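Local coordinates for 3-alpha-hydroxysteroid dehydrogenase (Pseudomonas sp., PDB 2DKN), which catalyses the NAD-dependent, reversible oxidation of the 3-alpha-hydroxyl group of steroids, as a Rossmann-fold member of the short-chain dehydrogenase family, at residues Ser2-Gly8 with Leu63-Cys69; Gln105-Ala109 with Arg174-Leu178. One frame throughout, in Å; residues are numbered along the deposited sequence.

Interaction 1 (Ser2-Gly8 with Leu63-Cys69); sequences SVIAITG and LDGLVCC. With NAI (1,4-dihydronicotinamide adenine dinucleotide), chain C.
Strands 3-7 and 65-68 run side by side in parallel, their axes 4.4 Å apart at closest approach and their N-to-C directions 10° apart, with Ala5 N bonded to Gly65 O, Val67 N to Ala5 O and Thr7 N to Val67 O. Ahead of the regular pairing, the side chain of Asp64 stands in for a backbone acceptor: OD1 turns its anti lone pair to Val3 N at 2.9 Å, and the bond is nearly straight (166°). Val3 O returns the bond by accepting Asp64 N at 3.0 Å, so backbone and carboxylate together hold the start of both strands; OD2 is taken by Gln105 N. On one face, Ala5 CB meets Leu66 CD1 at 3.8 Å, while Leu63 swings CD2 across Val3, almost at right angles to its side chain, and reaches Ala5 as well. On the other face, Ile4 CG1 lies over the CA of Gly65, where a side chain would collide with it, and Ile6 packs beside Val67 against Leu17 of helix 12-23. Thr7 closes the far end. With chi1 at 73°, its OG1 sits between the backbone N and the carbonyl carbon and accepts a hydrogen bond from Cys69 N at 2.9 Å, with Ala70 N as a second hydrogen-bond partner. Just beyond, Cys69 SG rests 3.6 Å from C5D of the bound NADH, and Gly8 CA approaches the adenosine ribose at O4B. Placing the coenzyme across the carboxyl ends of the first and fourth strands is the hallmark of the Rossmann fold.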
ATOM      1  N   SER A   2     -13.654  -8.800  16.926  1.00 16.33           N
ATOM      2  CA  SER A   2     -14.142  -9.677  15.840  1.00 17.48           C
ATOM      3  C   SER A   2     -13.400 -11.016  15.813  1.00 15.62           C
ATOM      4  O   SER A   2     -12.481 -11.224  16.600  1.00 16.12           O
ATOM      5  CB  SER A   2     -14.008  -8.954  14.514  1.00 19.49           C
ATOM      6  OG  SER A   2     -12.726  -8.409  14.389  1.00 22.18           O
ATOM      7  N   VAL A   3     -13.807 -11.901  14.899  1.00 12.93           N
ATOM      8  CA  VAL A   3     -13.235 -13.244  14.752  1.00 10.99           C
ATOM      9  C   VAL A   3     -12.477 -13.281  13.421  1.00 10.04           C
ATOM     10  O   VAL A   3     -13.058 -13.039  12.365  1.00  8.12           O
ATOM     11  CB  VAL A   3     -14.326 -14.311  14.715  1.00 12.07           C
ATOM     12  CG1 VAL A   3     -13.713 -15.718  14.515  1.00 11.27           C
ATOM     13  CG2 VAL A   3     -15.163 -14.236  16.012  1.00 13.08           C
ATOM     14  N   ILE A   4     -11.179 -13.549  13.499  1.00  9.68           N
ATOM     15  CA  ILE A   4     -10.302 -13.452  12.335  1.00  8.08           C
ATOM     16  C   ILE A   4      -9.483 -14.731  12.215  1.00  8.55           C
ATOM     17  O   ILE A   4      -8.845 -15.145  13.186  1.00  9.61           O
ATOM     18  CB  ILE A   4      -9.349 -12.260  12.458  1.00  8.35           C
ATOM     19  CG1 ILE A   4     -10.132 -10.952  12.612  1.00  9.47           C
ATOM     20  CG2 ILE A   4      -8.422 -12.186  11.225  1.00  7.35           C
ATOM     21  CD1 ILE A   4      -9.391  -9.952  13.439  1.00 11.98           C
ATOM     22  N   ALA A   5      -9.517 -15.352  11.029  1.00  7.50           N
ATOM     23  CA  ALA A   5      -8.690 -16.519  10.718  1.00  6.83           C
ATOM     24  C   ALA A   5      -7.381 -16.080  10.080  1.00  6.91           C
ATOM     25  O   ALA A   5      -7.370 -15.196   9.215  1.00  5.93           O
ATOM     26  CB  ALA A   5      -9.431 -17.441   9.773  1.00  5.98           C
ATOM     27  N   ILE A   6      -6.281 -16.720  10.479  1.00  5.22           N
ATOM     28  CA  ILE A   6      -4.957 -16.365   9.938  1.00  5.65           C
ATOM     29  C   ILE A   6      -4.228 -17.651   9.529  1.00  6.65           C
ATOM     30  O   ILE A   6      -3.920 -18.485  10.392  1.00  7.15           O
ATOM     31  CB  ILE A   6      -4.073 -15.684  11.004  1.00  5.40           C
ATOM     32  CG1 ILE A   6      -4.691 -14.381  11.501  1.00  5.25           C
ATOM     33  CG2 ILE A   6      -2.642 -15.408  10.425  1.00  5.26           C
ATOM     34  CD1 ILE A   6      -3.826 -13.715  12.629  1.00  6.02           C
ATOM     35  N   THR A   7      -3.969 -17.836   8.234  1.00  7.24           N
ATOM     36  CA  THR A   7      -3.124 -18.958   7.828  1.00  6.43           C
ATOM     37  C   THR A   7      -1.675 -18.555   8.014  1.00  6.66           C
ATOM     38  O   THR A   7      -1.333 -17.377   7.854  1.00  7.13           O
ATOM     39  CB  THR A   7      -3.343 -19.390   6.370  1.00  7.01           C
ATOM     40  OG1 THR A   7      -2.770 -18.407   5.482  1.00  5.42           O
ATOM     41  CG2 THR A   7      -4.845 -19.600   6.084  1.00  6.66           C
ATOM     42  N   GLY A   8      -0.831 -19.520   8.376  1.00  6.09           N
ATOM     43  CA  GLY A   8       0.576 -19.244   8.683  1.00  7.83           C
ATOM     44  C   GLY A   8       0.815 -18.592  10.047  1.00  7.01           C
ATOM     45  O   GLY A   8       1.795 -17.881  10.244  1.00  7.19           O
ATOM     46  N   LEU A  63     -17.440 -15.171   9.743  1.00 11.44           N
ATOM     47  CA  LEU A  63     -16.057 -14.744   9.870  1.00 10.71           C
ATOM     48  C   LEU A  63     -15.976 -13.251   9.605  1.00 10.04           C
ATOM     49  O   LEU A  63     -16.531 -12.776   8.630  1.00  9.99           O
ATOM     50  CB  LEU A  63     -15.221 -15.438   8.796  1.00 12.77           C
ATOM     51  CG  LEU A  63     -13.978 -16.257   9.136  1.00 13.98           C
ATOM     52  CD1 LEU A  63     -13.049 -16.275   7.935  1.00 12.68           C
ATOM     53  CD2 LEU A  63     -13.230 -15.948  10.451  1.00 12.50           C
ATOM     54  N   ASP A  64     -15.288 -12.510  10.460  1.00  8.73           N
ATOM     55  CA  ASP A  64     -15.112 -11.083  10.202  1.00  9.56           C
ATOM     56  C   ASP A  64     -13.811 -10.750   9.487  1.00  8.83           C
ATOM     57  O   ASP A  64     -13.681  -9.674   8.934  1.00  8.51           O
ATOM     58  CB  ASP A  64     -15.159 -10.305  11.512  1.00  9.20           C
ATOM     59  CG  ASP A  64     -16.382 -10.632  12.318  1.00 10.60           C
ATOM     60  OD1 ASP A  64     -16.227 -11.105  13.465  1.00 11.47           O
ATOM     61  OD2 ASP A  64     -17.485 -10.470  11.774  1.00 11.37           O
ATOM     62  N   GLY A  65     -12.845 -11.662   9.514  1.00  8.86           N
ATOM     63  CA  GLY A  65     -11.533 -11.370   8.920  1.00  6.34           C
ATOM     64  C   GLY A  65     -10.846 -12.651   8.494  1.00  5.61           C
ATOM     65  O   GLY A  65     -11.036 -13.693   9.122  1.00  6.40           O
ATOM     66  N   LEU A  66     -10.112 -12.587   7.391  1.00  5.09           N
ATOM     67  CA  LEU A  66      -9.281 -13.718   6.947  1.00  6.01           C
ATOM     68  C   LEU A  66      -7.965 -13.151   6.422  1.00  5.45           C
ATOM     69  O   LEU A  66      -7.967 -12.234   5.585  1.00  5.10           O
ATOM     70  CB  LEU A  66      -9.973 -14.511   5.829  1.00  5.36           C
ATOM     71  CG  LEU A  66      -9.123 -15.568   5.091  1.00  6.43           C
ATOM     72  CD1 LEU A  66      -8.706 -16.671   6.082  1.00  7.46           C
ATOM     73  CD2 LEU A  66      -9.868 -16.157   3.907  1.00  7.26           C
ATOM     74  N   VAL A  67      -6.842 -13.699   6.901  1.00  5.15           N
ATOM     75  CA  VAL A  67      -5.518 -13.293   6.410  1.00  5.09           C
ATOM     76  C   VAL A  67      -4.778 -14.542   5.911  1.00  7.17           C
ATOM     77  O   VAL A  67      -4.567 -15.492   6.681  1.00  6.60           O
ATOM     78  CB  VAL A  67      -4.691 -12.600   7.508  1.00  4.74           C
ATOM     79  CG1 VAL A  67      -3.257 -12.234   6.952  1.00  5.48           C
ATOM     80  CG2 VAL A  67      -5.462 -11.348   8.008  1.00  4.71           C
ATOM     81  N   CYS A  68      -4.477 -14.552   4.612  1.00  7.76           N
ATOM     82  CA  CYS A  68      -3.768 -15.660   3.975  1.00  9.01           C
ATOM     83  C   CYS A  68      -2.288 -15.342   3.960  1.00  9.79           C
ATOM     84  O   CYS A  68      -1.764 -14.672   3.050  1.00 10.66           O
ATOM     85  CB  CYS A  68      -4.332 -15.947   2.579  1.00  9.93           C
ATOM     86  SG  CYS A  68      -6.056 -16.463   2.665  1.00 11.07           S
ATOM     87  N   CYS A  69      -1.617 -15.815   5.000  1.00  9.00           N
ATOM     88  CA  CYS A  69      -0.206 -15.481   5.227  1.00  9.47           C
ATOM     89  C   CYS A  69       0.720 -16.713   5.044  1.00  8.58           C
ATOM     90  O   CYS A  69       1.922 -16.561   4.837  1.00  9.02           O
ATOM     91  CB  CYS A  69      -0.070 -14.857   6.612  1.00 10.98           C
ATOM     92  SG  CYS A  69       1.512 -14.132   6.945  1.00 13.47           S
TER
HETATM   93  PA  NAI C4000       7.502 -17.934   8.033  1.00  9.54           P
HETATM   94  O1A NAI C4000       8.112 -19.143   7.451  1.00  9.77           O
HETATM   95  O2A NAI C4000       8.049 -17.439   9.318  1.00  8.48           O
HETATM   96  O5B NAI C4000       5.930 -18.168   8.232  1.00  9.71           O
HETATM   97  C5B NAI C4000       5.162 -18.788   7.242  1.00  9.96           C
HETATM   98  C4B NAI C4000       4.210 -19.747   7.943  1.00  8.82           C
HETATM   99  O4B NAI C4000       3.460 -20.344   6.901  1.00  9.49           O
HETATM  100  C3B NAI C4000       4.932 -20.856   8.705  1.00  9.08           C
HETATM  101  O3B NAI C4000       4.390 -21.029  10.001  1.00  8.38           O
HETATM  102  C2B NAI C4000       4.603 -22.071   7.857  1.00  8.70           C
HETATM  103  O2B NAI C4000       4.550 -23.285   8.574  1.00  7.34           O
HETATM  104  C1B NAI C4000       3.266 -21.688   7.214  1.00  8.05           C
HETATM  105  N9A NAI C4000       3.115 -22.566   6.045  1.00  7.59           N
HETATM  106  C8A NAI C4000       3.997 -22.734   4.996  1.00  7.93           C
HETATM  107  N7A NAI C4000       3.497 -23.708   4.195  1.00  7.70           N
HETATM  108  C5A NAI C4000       2.332 -24.174   4.733  1.00  7.61           C
HETATM  109  C6A NAI C4000       1.417 -25.166   4.355  1.00  8.17           C
HETATM  110  N6A NAI C4000       1.650 -26.023   3.339  1.00  9.12           N
HETATM  111  N1A NAI C4000       0.308 -25.381   5.150  1.00  7.92           N
HETATM  112  C2A NAI C4000       0.097 -24.650   6.298  1.00  7.95           C
HETATM  113  N3A NAI C4000       0.994 -23.676   6.677  1.00  6.84           N
HETATM  114  C4A NAI C4000       2.099 -23.456   5.905  1.00  7.69           C
HETATM  115  O3  NAI C4000       7.593 -16.841   6.864  1.00 10.14           O
HETATM  116  PN  NAI C4000       7.019 -15.335   6.852  1.00  9.41           P
HETATM  117  O1N NAI C4000       6.231 -15.020   8.055  1.00  9.97           O
HETATM  118  O2N NAI C4000       8.165 -14.468   6.525  1.00  9.76           O
HETATM  119  O5D NAI C4000       6.061 -15.430   5.569  1.00  9.51           O
HETATM  120  C5D NAI C4000       4.685 -15.085   5.649  1.00  7.74           C
HETATM  121  C4D NAI C4000       4.265 -14.658   4.248  1.00  7.85           C
HETATM  122  O4D NAI C4000       4.996 -13.483   3.914  1.00  7.19           O
HETATM  123  C3D NAI C4000       4.595 -15.689   3.172  1.00  7.92           C
HETATM  124  O3D NAI C4000       3.512 -15.710   2.250  1.00  7.42           O
HETATM  125  C2D NAI C4000       5.797 -15.074   2.459  1.00  8.05           C
HETATM  126  O2D NAI C4000       5.835 -15.446   1.109  1.00  8.01           O
HETATM  127  C1D NAI C4000       5.504 -13.587   2.600  1.00  8.55           C
HETATM  128  N1N NAI C4000       6.710 -12.732   2.428  1.00  8.49           N
HETATM  129  C2N NAI C4000       7.766 -12.862   3.286  1.00  8.47           C
HETATM  130  C3N NAI C4000       8.883 -12.058   3.125  1.00  9.57           C
HETATM  131  C7N NAI C4000      10.026 -12.155   4.104  1.00  8.97           C
HETATM  132  O7N NAI C4000      11.157 -11.425   3.779  1.00 10.32           O
HETATM  133  N7N NAI C4000       9.940 -12.898   5.225  1.00  9.12           N
HETATM  134  C4N NAI C4000       8.928 -11.104   2.090  1.00 10.56           C
HETATM  135  C5N NAI C4000       7.812 -10.957   1.240  1.00 10.10           C
HETATM  136  C6N NAI C4000       6.715 -11.787   1.427  1.00  9.94           C

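Interaction 2 (Gln105-Ala109 with Arg174-Leu178); sequences QQPAA and RGVRL
Pro107 and Val176 meet nearly at right angles where two neighbouring parallel strands of the Rossmann sheet, 108-112 and 177-183, begin. The valine puts its two methyls to different uses: CG2 touches the proline ring at CG, 3.7 Å away, whereas CG1, anti to the backbone N (chi1 -179°), lies against the Pro107 carbonyl. Behind it stand Leu101 and Trp171, and an alanine here would probably leave a gap between the proline ring and these two side chains. One residue on, Arg177 and Ala108 share the opposite face of the sheet. The arginine chain bends at chi3 (-63°) and brings its guanidinium back over the alanine, whose CB sits 3.6 Å above the plane, offset toward the rim on the NH2 side. Bonds from NH1 to Ile235 O and from NH2 to Leu227 O help fix the rotation of that flat group. Leu178 then returns to the Val176 side, where its CD1 packs on Ala109 CB at 3.7 Å. The backbones pair through Arg177 N to Pro107 O and, more tightly, Ala109 N to Arg177 O at 2.8 Å. Before the strands, Gly175, the first residue to leave the helical conformation after helix 168-173, has positive phi in a Schellman motif, and its O lies 3.4 Å from Pro107 CG. A single water donates to both Pro107 O, at 2.7 Å, and Gly175 O, at 3.0 Å.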
ATOM      1  N   GLN A 105     -19.267  -9.041  10.164  1.00 14.06           N
ATOM      2  CA  GLN A 105     -19.527  -7.611  10.366  1.00 14.92           C
ATOM      3  C   GLN A 105     -18.346  -6.757   9.891  1.00 14.47           C
ATOM      4  O   GLN A 105     -17.227  -6.898  10.400  1.00 14.59           O
ATOM      5  CB  GLN A 105     -19.820  -7.314  11.834  1.00 16.68           C
ATOM      6  CG  GLN A 105     -21.081  -8.003  12.373  1.00 18.53           C
ATOM      7  CD  GLN A 105     -22.331  -7.684  11.575  1.00 18.69           C
ATOM      8  OE1 GLN A 105     -23.102  -8.583  11.218  1.00 20.32           O
ATOM      9  NE2 GLN A 105     -22.549  -6.413  11.292  1.00 18.87           N
ATOM     10  N   GLN A 106     -18.608  -5.881   8.926  1.00 12.94           N
ATOM     11  CA  GLN A 106     -17.530  -5.110   8.281  1.00 13.01           C
ATOM     12  C   GLN A 106     -16.386  -6.054   7.877  1.00 10.73           C
ATOM     13  O   GLN A 106     -15.220  -5.807   8.192  1.00  9.55           O
ATOM     14  CB  GLN A 106     -16.988  -4.033   9.229  1.00 14.91           C
ATOM     15  CG  GLN A 106     -18.022  -3.030   9.716  1.00 17.40           C
ATOM     16  CD  GLN A 106     -17.408  -1.987  10.638  1.00 18.25           C
ATOM     17  OE1 GLN A 106     -17.252  -0.840  10.249  1.00 21.98           O
ATOM     18  NE2 GLN A 106     -17.036  -2.392  11.859  1.00 19.71           N
ATOM     19  N   PRO A 107     -16.719  -7.137   7.166  1.00  9.35           N
ATOM     20  CA  PRO A 107     -15.709  -8.174   6.959  1.00  7.63           C
ATOM     21  C   PRO A 107     -14.653  -7.760   5.935  1.00  7.96           C
ATOM     22  O   PRO A 107     -14.939  -6.979   4.999  1.00  6.53           O
ATOM     23  CB  PRO A 107     -16.512  -9.339   6.399  1.00  7.97           C
ATOM     24  CG  PRO A 107     -17.698  -8.676   5.675  1.00  7.87           C
ATOM     25  CD  PRO A 107     -18.007  -7.448   6.520  1.00  8.65           C
ATOM     26  N   ALA A 108     -13.459  -8.320   6.083  1.00  6.57           N
ATOM     27  CA  ALA A 108     -12.368  -7.941   5.194  1.00  6.75           C
ATOM     28  C   ALA A 108     -11.362  -9.075   5.173  1.00  6.97           C
ATOM     29  O   ALA A 108     -11.250  -9.826   6.137  1.00  7.00           O
ATOM     30  CB  ALA A 108     -11.708  -6.683   5.717  1.00  5.24           C
ATOM     31  N   ALA A 109     -10.624  -9.171   4.072  1.00  7.18           N
ATOM     32  CA  ALA A 109      -9.598 -10.204   3.928  1.00  6.80           C
ATOM     33  C   ALA A 109      -8.310  -9.561   3.414  1.00  5.23           C
ATOM     34  O   ALA A 109      -8.347  -8.530   2.728  1.00  4.58           O
ATOM     35  CB  ALA A 109     -10.078 -11.321   2.986  1.00  5.93           C
ATOM     36  N   ARG A 174     -20.211  -9.361  -2.289  1.00 11.58           N
ATOM     37  CA  ARG A 174     -20.358 -10.064  -1.003  1.00 12.78           C
ATOM     38  C   ARG A 174     -20.251  -9.145   0.212  1.00 11.50           C
ATOM     39  O   ARG A 174     -20.477  -9.586   1.341  1.00 12.33           O
ATOM     40  CB  ARG A 174     -19.288 -11.157  -0.865  1.00 13.18           C
ATOM     41  CG  ARG A 174     -19.445 -12.316  -1.805  1.00 16.02           C
ATOM     42  CD  ARG A 174     -18.271 -13.298  -1.672  1.00 16.82           C
ATOM     43  NE  ARG A 174     -18.235 -14.206  -2.808  1.00 20.22           N
ATOM     44  CZ  ARG A 174     -17.217 -14.294  -3.655  1.00 22.52           C
ATOM     45  NH1 ARG A 174     -17.279 -15.140  -4.671  1.00 24.19           N
ATOM     46  NH2 ARG A 174     -16.130 -13.548  -3.474  1.00 23.00           N
ATOM     47  N   GLY A 175     -19.889  -7.878  -0.010  1.00 10.63           N
ATOM     48  CA  GLY A 175     -19.779  -6.891   1.057  1.00  9.98           C
ATOM     49  C   GLY A 175     -18.491  -7.066   1.840  1.00  9.64           C
ATOM     50  O   GLY A 175     -18.396  -6.668   3.000  1.00  9.93           O
ATOM     51  N   VAL A 176     -17.495  -7.673   1.193  1.00  8.16           N
ATOM     52  CA  VAL A 176     -16.243  -8.013   1.875  1.00  6.86           C
ATOM     53  C   VAL A 176     -15.098  -7.307   1.146  1.00  7.60           C
ATOM     54  O   VAL A 176     -14.967  -7.453  -0.068  1.00  8.76           O
ATOM     55  CB  VAL A 176     -15.970  -9.542   1.840  1.00  6.19           C
ATOM     56  CG1 VAL A 176     -14.657  -9.875   2.581  1.00  5.92           C
ATOM     57  CG2 VAL A 176     -17.121 -10.334   2.444  1.00  7.18           C
ATOM     58  N   ARG A 177     -14.272  -6.550   1.858  1.00  7.19           N
ATOM     59  CA  ARG A 177     -13.115  -5.937   1.198  1.00  6.16           C
ATOM     60  C   ARG A 177     -11.990  -6.959   1.079  1.00  5.97           C
ATOM     61  O   ARG A 177     -11.868  -7.869   1.916  1.00  5.51           O
ATOM     62  CB  ARG A 177     -12.627  -4.687   1.965  1.00  7.42           C
ATOM     63  CG  ARG A 177     -13.665  -3.564   1.995  1.00  7.20           C
ATOM     64  CD  ARG A 177     -13.157  -2.311   2.707  1.00  7.66           C
ATOM     65  NE  ARG A 177     -12.870  -2.571   4.123  1.00  8.15           N
ATOM     66  CZ  ARG A 177     -11.652  -2.795   4.617  1.00  9.09           C
ATOM     67  NH1 ARG A 177     -10.565  -2.800   3.820  1.00  7.87           N
ATOM     68  NH2 ARG A 177     -11.522  -3.019   5.919  1.00  8.95           N
ATOM     69  N   LEU A 178     -11.170  -6.817   0.046  1.00  4.71           N
ATOM     70  CA  LEU A 178     -10.041  -7.731  -0.143  1.00  5.15           C
ATOM     71  C   LEU A 178      -8.859  -6.935  -0.669  1.00  4.52           C
ATOM     72  O   LEU A 178      -8.955  -6.290  -1.727  1.00  4.96           O
ATOM     73  CB  LEU A 178     -10.406  -8.828  -1.158  1.00  5.06           C
ATOM     74  CG  LEU A 178      -9.238  -9.722  -1.573  1.00  5.40           C
ATOM     75  CD1 LEU A 178      -8.664 -10.514  -0.388  1.00  5.53           C
ATOM     76  CD2 LEU A 178      -9.689 -10.671  -2.700  1.00  6.05           C
TER
HETATM   77  O   HOH W   1     -16.647  -4.872   4.675  1.00 15.24           O

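In the fold
From the N terminus, strand 3-7 is laid down first; the chain then passes through helix 12-23, strands 27-32 and 38-39 and helix 45-59 before interaction 1 brings 63-69 back beside it. Helix 79-102 leads on to 105-109, and a largely helical excursion ends when interaction 2 sets 174-178 alongside. The two closures follow in series, neither nested nor crossed. Together they span four strands adjacent across the parallel sheet, 3-7, 65-68, 108-112 and 177-183, and the centres of the two interactions are about 11 Å apart. Asp64 connects them directly, through its carboxylate and its backbone O, which probably accepts from Ala108 N. Interaction 1 reaches the coenzyme; the side chain of Leu178 is about 14 Å from the bound NADH.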